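PDB 3URG: Alr1010 protein from Nostoc, which probably binds calcium ions in this cyanobacterium. Local coordinates for residues M21-I34 with E131-Y144. Sequence-based numbering, arbitrary orientation.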
loop_
_atom_site.group_PDB
_atom_site.type_symbol
_atom_site.label_atom_id
_atom_site.label_comp_id
_atom_site.label_asym_id
_atom_site.label_seq_id
_atom_site.Cartn_x
_atom_site.Cartn_y
_atom_site.Cartn_z
ATOM N N MET A 21 -9.176 7.904 -15.103
ATOM C CA MET A 21 -10.286 8.563 -14.423
ATOM C C MET A 21 -10.460 8.065 -13.007
ATOM O O MET A 21 -9.715 7.193 -12.549
ATOM C CB MET A 21 -11.582 8.299 -15.179
ATOM C CG MET A 21 -12.021 6.852 -15.086
ATOM S SD MET A 21 -13.289 6.437 -16.294
ATOM C CE MET A 21 -14.721 7.241 -15.571
ATOM N N ALA A 22 -11.477 8.602 -12.330
ATOM C CA ALA A 22 -11.766 8.254 -10.940
ATOM C C ALA A 22 -12.967 7.315 -10.817
ATOM O O ALA A 22 -13.979 7.498 -11.493
ATOM C CB ALA A 22 -12.001 9.522 -10.117
ATOM N N SER A 23 -12.864 6.326 -9.930
ATOM C CA SER A 23 -13.963 5.384 -9.714
ATOM C C SER A 23 -14.709 5.673 -8.416
ATOM O O SER A 23 -15.743 5.068 -8.139
ATOM C CB SER A 23 -13.456 3.934 -9.727
ATOM O OG SER A 23 -12.796 3.598 -8.515
ATOM N N VAL A 24 -14.177 6.598 -7.622
ATOM C CA VAL A 24 -14.856 7.046 -6.409
ATOM C C VAL A 24 -14.892 8.568 -6.347
ATOM O O VAL A 24 -14.064 9.249 -6.961
ATOM C CB VAL A 24 -14.192 6.486 -5.135
ATOM C CG1 VAL A 24 -14.054 4.973 -5.231
ATOM C CG2 VAL A 24 -12.831 7.133 -4.912
ATOM N N GLU A 25 -15.861 9.104 -5.616
ATOM C CA GLU A 25 -15.972 10.548 -5.466
ATOM C C GLU A 25 -14.892 11.047 -4.518
ATOM O O GLU A 25 -14.344 10.280 -3.725
ATOM C CB GLU A 25 -17.353 10.927 -4.929
ATOM C CG GLU A 25 -18.501 10.625 -5.886
ATOM C CD GLU A 25 -18.527 11.552 -7.093
ATOM O OE1 GLU A 25 -19.617 12.070 -7.418
ATOM O OE2 GLU A 25 -17.463 11.768 -7.712
ATOM N N ARG A 26 -14.585 12.334 -4.603
ATOM C CA ARG A 26 -13.640 12.937 -3.677
ATOM C C ARG A 26 -14.051 12.657 -2.237
ATOM O O ARG A 26 -15.240 12.708 -1.895
ATOM C CB ARG A 26 -13.548 14.446 -3.912
ATOM C CG ARG A 26 -12.610 14.828 -5.045
ATOM C CD ARG A 26 -12.580 16.336 -5.255
ATOM N NE ARG A 26 -11.949 17.038 -4.135
ATOM C CZ ARG A 26 -10.673 17.411 -4.113
ATOM N NH1 ARG A 26 -9.889 17.132 -5.148
ATOM N NH2 ARG A 26 -10.172 18.051 -3.062
ATOM N N ASP A 27 -13.066 12.330 -1.405
ATOM C CA ASP A 27 -13.263 12.257 0.037
ATOM C C ASP A 27 -12.363 13.331 0.633
ATOM O O ASP A 27 -11.142 13.170 0.658
ATOM C CB ASP A 27 -12.881 10.870 0.581
ATOM C CG ASP A 27 -13.068 10.757 2.098
ATOM O OD1 ASP A 27 -12.831 11.743 2.820
ATOM O OD2 ASP A 27 -13.448 9.673 2.570
ATOM N N GLU A 28 -12.957 14.424 1.107
ATOM C CA GLU A 28 -12.170 15.599 1.491
ATOM C C GLU A 28 -11.306 15.362 2.726
ATOM O O GLU A 28 -10.255 15.971 2.880
ATOM C CB GLU A 28 -13.068 16.829 1.680
ATOM C CG GLU A 28 -13.830 17.232 0.428
ATOM C CD GLU A 28 -12.916 17.527 -0.755
ATOM O OE1 GLU A 28 -11.730 17.862 -0.538
ATOM O OE2 GLU A 28 -13.390 17.430 -1.904
ATOM N N THR A 29 -11.736 14.471 3.611
ATOM C CA THR A 29 -10.900 14.140 4.756
ATOM C C THR A 29 -9.596 13.486 4.279
ATOM O O THR A 29 -8.505 13.836 4.736
ATOM C CB THR A 29 -11.631 13.198 5.728
ATOM O OG1 THR A 29 -12.859 13.804 6.142
ATOM C CG2 THR A 29 -10.766 12.924 6.951
ATOM N N ARG A 30 -9.708 12.551 3.341
ATOM C CA ARG A 30 -8.516 11.887 2.811
ATOM C C ARG A 30 -7.665 12.872 1.987
ATOM O O ARG A 30 -6.435 12.890 2.094
ATOM C CB ARG A 30 -8.891 10.655 1.984
ATOM C CG ARG A 30 -9.662 9.568 2.769
ATOM C CD ARG A 30 -9.637 8.188 2.077
ATOM N NE ARG A 30 -10.572 7.265 2.730
ATOM C CZ ARG A 30 -10.282 6.570 3.827
ATOM N NH1 ARG A 30 -9.075 6.675 4.365
ATOM N NH2 ARG A 30 -11.191 5.778 4.391
ATOM N N GLU A 31 -8.325 13.697 1.180
ATOM C CA GLU A 31 -7.622 14.709 0.392
ATOM C C GLU A 31 -6.799 15.641 1.284
ATOM O O GLU A 31 -5.641 15.922 0.996
ATOM C CB GLU A 31 -8.608 15.519 -0.469
ATOM C CG GLU A 31 -9.342 14.684 -1.532
ATOM C CD GLU A 31 -8.471 14.343 -2.734
ATOM O OE1 GLU A 31 -7.373 14.934 -2.886
ATOM O OE2 GLU A 31 -8.891 13.485 -3.535
ATOM N N HIS A 32 -7.394 16.129 2.367
ATOM C CA HIS A 32 -6.670 17.036 3.263
ATOM C C HIS A 32 -5.442 16.345 3.842
ATOM O O HIS A 32 -4.361 16.924 3.913
ATOM C CB HIS A 32 -7.575 17.503 4.406
ATOM C CG HIS A 32 -6.904 18.426 5.375
ATOM N ND1 HIS A 32 -6.579 19.728 5.060
ATOM C CD2 HIS A 32 -6.521 18.246 6.663
ATOM C CE1 HIS A 32 -6.011 20.304 6.105
ATOM N NE2 HIS A 32 -5.960 19.423 7.089
ATOM N N ARG A 33 -5.622 15.101 4.265
ATOM C CA ARG A 33 -4.543 14.365 4.904
ATOM C C ARG A 33 -3.428 14.080 3.897
ATOM O O ARG A 33 -2.241 14.218 4.206
ATOM C CB ARG A 33 -5.069 13.063 5.511
ATOM C CG ARG A 33 -3.993 12.216 6.153
ATOM C CD ARG A 33 -4.601 11.201 7.124
ATOM N NE ARG A 33 -5.607 10.348 6.492
ATOM C CZ ARG A 33 -6.891 10.343 6.836
ATOM N NH1 ARG A 33 -7.315 11.146 7.804
ATOM N NH2 ARG A 33 -7.748 9.540 6.220
ATOM N N ILE A 34 -3.808 13.683 2.688
ATOM C CA ILE A 34 -2.808 13.421 1.654
ATOM C C ILE A 34 -2.015 14.688 1.343
ATOM O O ILE A 34 -0.789 14.659 1.227
ATOM C CB ILE A 34 -3.453 12.902 0.364
ATOM C CG1 ILE A 34 -3.939 11.460 0.566
ATOM C CG2 ILE A 34 -2.454 12.990 -0.805
ATOM C CD1 ILE A 34 -4.893 10.994 -0.505
ATOM N N GLU A 131 -6.425 3.027 8.328
ATOM C CA GLU A 131 -6.577 4.323 7.671
ATOM C C GLU A 131 -5.553 4.546 6.550
ATOM O O GLU A 131 -5.912 4.967 5.442
ATOM C CB GLU A 131 -6.484 5.444 8.705
ATOM C CG GLU A 131 -6.683 6.835 8.124
ATOM C CD GLU A 131 -6.656 7.891 9.202
ATOM O OE1 GLU A 131 -5.572 8.456 9.449
ATOM O OE2 GLU A 131 -7.719 8.142 9.812
ATOM N N ALA A 132 -4.284 4.262 6.837
ATOM C CA ALA A 132 -3.217 4.462 5.850
ATOM C C ALA A 132 -3.419 3.563 4.636
ATOM O O ALA A 132 -3.226 3.975 3.503
ATOM C CB ALA A 132 -1.851 4.215 6.471
ATOM N N ILE A 133 -3.807 2.320 4.866
ATOM C CA ILE A 133 -4.113 1.454 3.732
ATOM C C ILE A 133 -5.279 1.998 2.900
ATOM O O ILE A 133 -5.208 2.022 1.668
ATOM C CB ILE A 133 -4.419 0.015 4.184
ATOM C CG1 ILE A 133 -3.153 -0.633 4.754
ATOM C CG2 ILE A 133 -4.916 -0.804 2.999
ATOM C CD1 ILE A 133 -3.401 -2.038 5.340
ATOM N N ALA A 134 -6.349 2.423 3.577
ATOM C CA ALA A 134 -7.499 3.036 2.910
ATOM C C ALA A 134 -7.129 4.304 2.123
ATOM O O ALA A 134 -7.706 4.579 1.068
ATOM C CB ALA A 134 -8.588 3.349 3.924
ATOM N N ASP A 135 -6.185 5.082 2.645
ATOM C CA ASP A 135 -5.755 6.307 1.958
ATOM C C ASP A 135 -5.083 5.928 0.643
ATOM O O ASP A 135 -5.276 6.577 -0.398
ATOM C CB ASP A 135 -4.761 7.093 2.817
ATOM C CG ASP A 135 -5.426 7.899 3.930
ATOM O OD1 ASP A 135 -4.694 8.307 4.854
ATOM O OD2 ASP A 135 -6.659 8.130 3.895
ATOM N N TRP A 136 -4.269 4.881 0.697
ATOM C CA TRP A 136 -3.542 4.443 -0.496
ATOM C C TRP A 136 -4.525 3.878 -1.523
ATOM O O TRP A 136 -4.468 4.217 -2.701
ATOM C CB TRP A 136 -2.471 3.400 -0.121
ATOM C CG TRP A 136 -1.788 2.773 -1.314
ATOM C CD1 TRP A 136 -1.766 1.450 -1.640
ATOM C CD2 TRP A 136 -1.044 3.451 -2.338
ATOM N NE1 TRP A 136 -1.050 1.256 -2.793
ATOM C CE2 TRP A 136 -0.596 2.469 -3.247
ATOM C CE3 TRP A 136 -0.715 4.791 -2.574
ATOM C CZ2 TRP A 136 0.168 2.779 -4.373
ATOM C CZ3 TRP A 136 0.059 5.099 -3.704
ATOM C CH2 TRP A 136 0.479 4.099 -4.586
ATOM N N LEU A 137 -5.432 3.012 -1.071
ATOM C CA LEU A 137 -6.488 2.499 -1.943
ATOM C C LEU A 137 -7.325 3.632 -2.558
ATOM O O LEU A 137 -7.713 3.576 -3.731
ATOM C CB LEU A 137 -7.384 1.524 -1.173
ATOM C CG LEU A 137 -6.651 0.253 -0.733
ATOM C CD1 LEU A 137 -7.553 -0.676 0.091
ATOM C CD2 LEU A 137 -6.108 -0.464 -1.960
ATOM N N TYR A 138 -7.591 4.667 -1.767
ATOM C CA TYR A 138 -8.326 5.822 -2.264
ATOM C C TYR A 138 -7.559 6.562 -3.366
ATOM O O TYR A 138 -8.120 6.901 -4.405
ATOM C CB TYR A 138 -8.653 6.778 -1.107
ATOM C CG TYR A 138 -9.168 8.129 -1.568
ATOM C CD1 TYR A 138 -8.325 9.232 -1.624
ATOM C CD2 TYR A 138 -10.506 8.307 -1.918
ATOM C CE1 TYR A 138 -8.792 10.479 -2.051
ATOM C CE2 TYR A 138 -10.981 9.549 -2.333
ATOM C CZ TYR A 138 -10.118 10.627 -2.403
ATOM O OH TYR A 138 -10.592 11.863 -2.817
ATOM N N TRP A 139 -6.280 6.822 -3.122
ATOM C CA TRP A 139 -5.415 7.466 -4.107
ATOM C C TRP A 139 -5.483 6.743 -5.462
ATOM O O TRP A 139 -5.619 7.378 -6.515
ATOM C CB TRP A 139 -3.981 7.502 -3.547
ATOM C CG TRP A 139 -2.876 7.908 -4.493
ATOM C CD1 TRP A 139 -2.190 7.093 -5.341
ATOM C CD2 TRP A 139 -2.283 9.208 -4.619
ATOM N NE1 TRP A 139 -1.226 7.813 -6.012
ATOM C CE2 TRP A 139 -1.260 9.109 -5.578
ATOM C CE3 TRP A 139 -2.530 10.453 -4.020
ATOM C CZ2 TRP A 139 -0.492 10.207 -5.963
ATOM C CZ3 TRP A 139 -1.760 11.533 -4.400
ATOM C CH2 TRP A 139 -0.757 11.404 -5.360
ATOM N N LEU A 140 -5.415 5.415 -5.431
ATOM C CA LEU A 140 -5.438 4.621 -6.666
ATOM C C LEU A 140 -6.816 4.680 -7.321
ATOM O O LEU A 140 -6.934 4.884 -8.523
ATOM C CB LEU A 140 -5.072 3.169 -6.360
ATOM C CG LEU A 140 -3.614 2.976 -5.940
ATOM C CD1 LEU A 140 -3.355 1.549 -5.486
ATOM C CD2 LEU A 140 -2.694 3.353 -7.089
ATOM N N ALA A 141 -7.853 4.524 -6.508
ATOM C CA ALA A 141 -9.228 4.601 -6.981
ATOM C C ALA A 141 -9.506 5.934 -7.681
ATOM O O ALA A 141 -10.296 6.001 -8.627
ATOM C CB ALA A 141 -10.184 4.410 -5.818
ATOM N N ARG A 142 -8.867 7.002 -7.215
ATOM C CA ARG A 142 -9.117 8.313 -7.798
ATOM C C ARG A 142 -8.381 8.444 -9.126
ATOM O O ARG A 142 -8.617 9.381 -9.894
ATOM C CB ARG A 142 -8.712 9.447 -6.832
ATOM C CG ARG A 142 -9.683 9.675 -5.679
ATOM C CD ARG A 142 -10.978 10.321 -6.161
ATOM N NE ARG A 142 -10.717 11.639 -6.728
ATOM C CZ ARG A 142 -11.605 12.345 -7.410
ATOM N NH1 ARG A 142 -12.827 11.860 -7.608
ATOM N NH2 ARG A 142 -11.267 13.535 -7.895
ATOM N N GLY A 143 -7.495 7.501 -9.408
ATOM C CA GLY A 143 -6.734 7.561 -10.640
ATOM C C GLY A 143 -5.499 8.432 -10.522
ATOM O O GLY A 143 -4.891 8.793 -11.525
ATOM N N TYR A 144 -5.116 8.778 -9.299
ATOM C CA TYR A 144 -3.920 9.591 -9.105
ATOM C C TYR A 144 -2.681 8.749 -9.378
ATOM O O TYR A 144 -2.665 7.557 -9.106
ATOM C CB TYR A 144 -3.846 10.151 -7.677
ATOM C CG TYR A 144 -5.027 11.013 -7.271
ATOM C CD1 TYR A 144 -5.757 11.720 -8.219
ATOM C CD2 TYR A 144 -5.401 11.130 -5.936
ATOM C CE1 TYR A 144 -6.833 12.506 -7.853
ATOM C CE2 TYR A 144 -6.482 11.913 -5.561
ATOM C CZ TYR A 144 -7.191 12.598 -6.525
ATOM O OH TYR A 144 -8.263 13.382 -6.160
#
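Helix 28-34 crosses helix 131-141 at -98°, axes 10.5 Å apart at their closest, while the N-terminal loop before it runs past the end of the second helix, where Ser23 N gives a nearly straight bond to Ala141 O. At the crossing, Arg30 reaches out extended as a knob among Glu131, Ala134, Asp135 and Tyr138; the small Ala134 methyl lies over one face of its guanidinium. Arg30 NH1 meets Asp135 OD2 at 2.9 Å from above the carboxylate plane, so the syn lone pair remains for Arg33. Bent at chi3 (56°), Arg33 grips the same carboxylate side-on, NE on Asp135 OD1 and NH2 on Asp135 OD2 (2.8 and 2.9 Å), the two flat groups nearly coplanar. Glu131 stacks its carboxylate on one guanidinium face, Glu131 CD 3.4 Å from Arg33 CZ; the charges attract as a salt bridge, but no N-H points at its oxygen. A leucine in place of Arg33 would probably leave Asp135 with only Arg30 to offset its charge in this contact and Glu131 without its stacking mate.

Arg30 CB makes a CH-pi contact over one face of the Tyr138 ring, and Ile34 CD1 touches the ring edge. A tyrosine suits this place because its hydroxyl accepts from Asp27 N and donates to Glu31 OE2 in a very short bond (2.5 Å). Tyr144 OH donates to Glu31 OE2 as well, at 2.7 Å. Arg142 NH1 holds Val24 O in the carbonyl plane (3.0 Å), its guanidinium sandwiched between Ala22 CB and Arg26 CG. Asp27 N-caps helix 28-39. Gly143 closes helix 127-141 in a Schellman motif, where a side chain would clash with Met21 O and the preceding carbonyl. A salt-bridge network of Asp27, Arg30, Arg33, Glu131 and Asp135 joins two nearly perpendicular helices on the helical side of this CcbP-family fold.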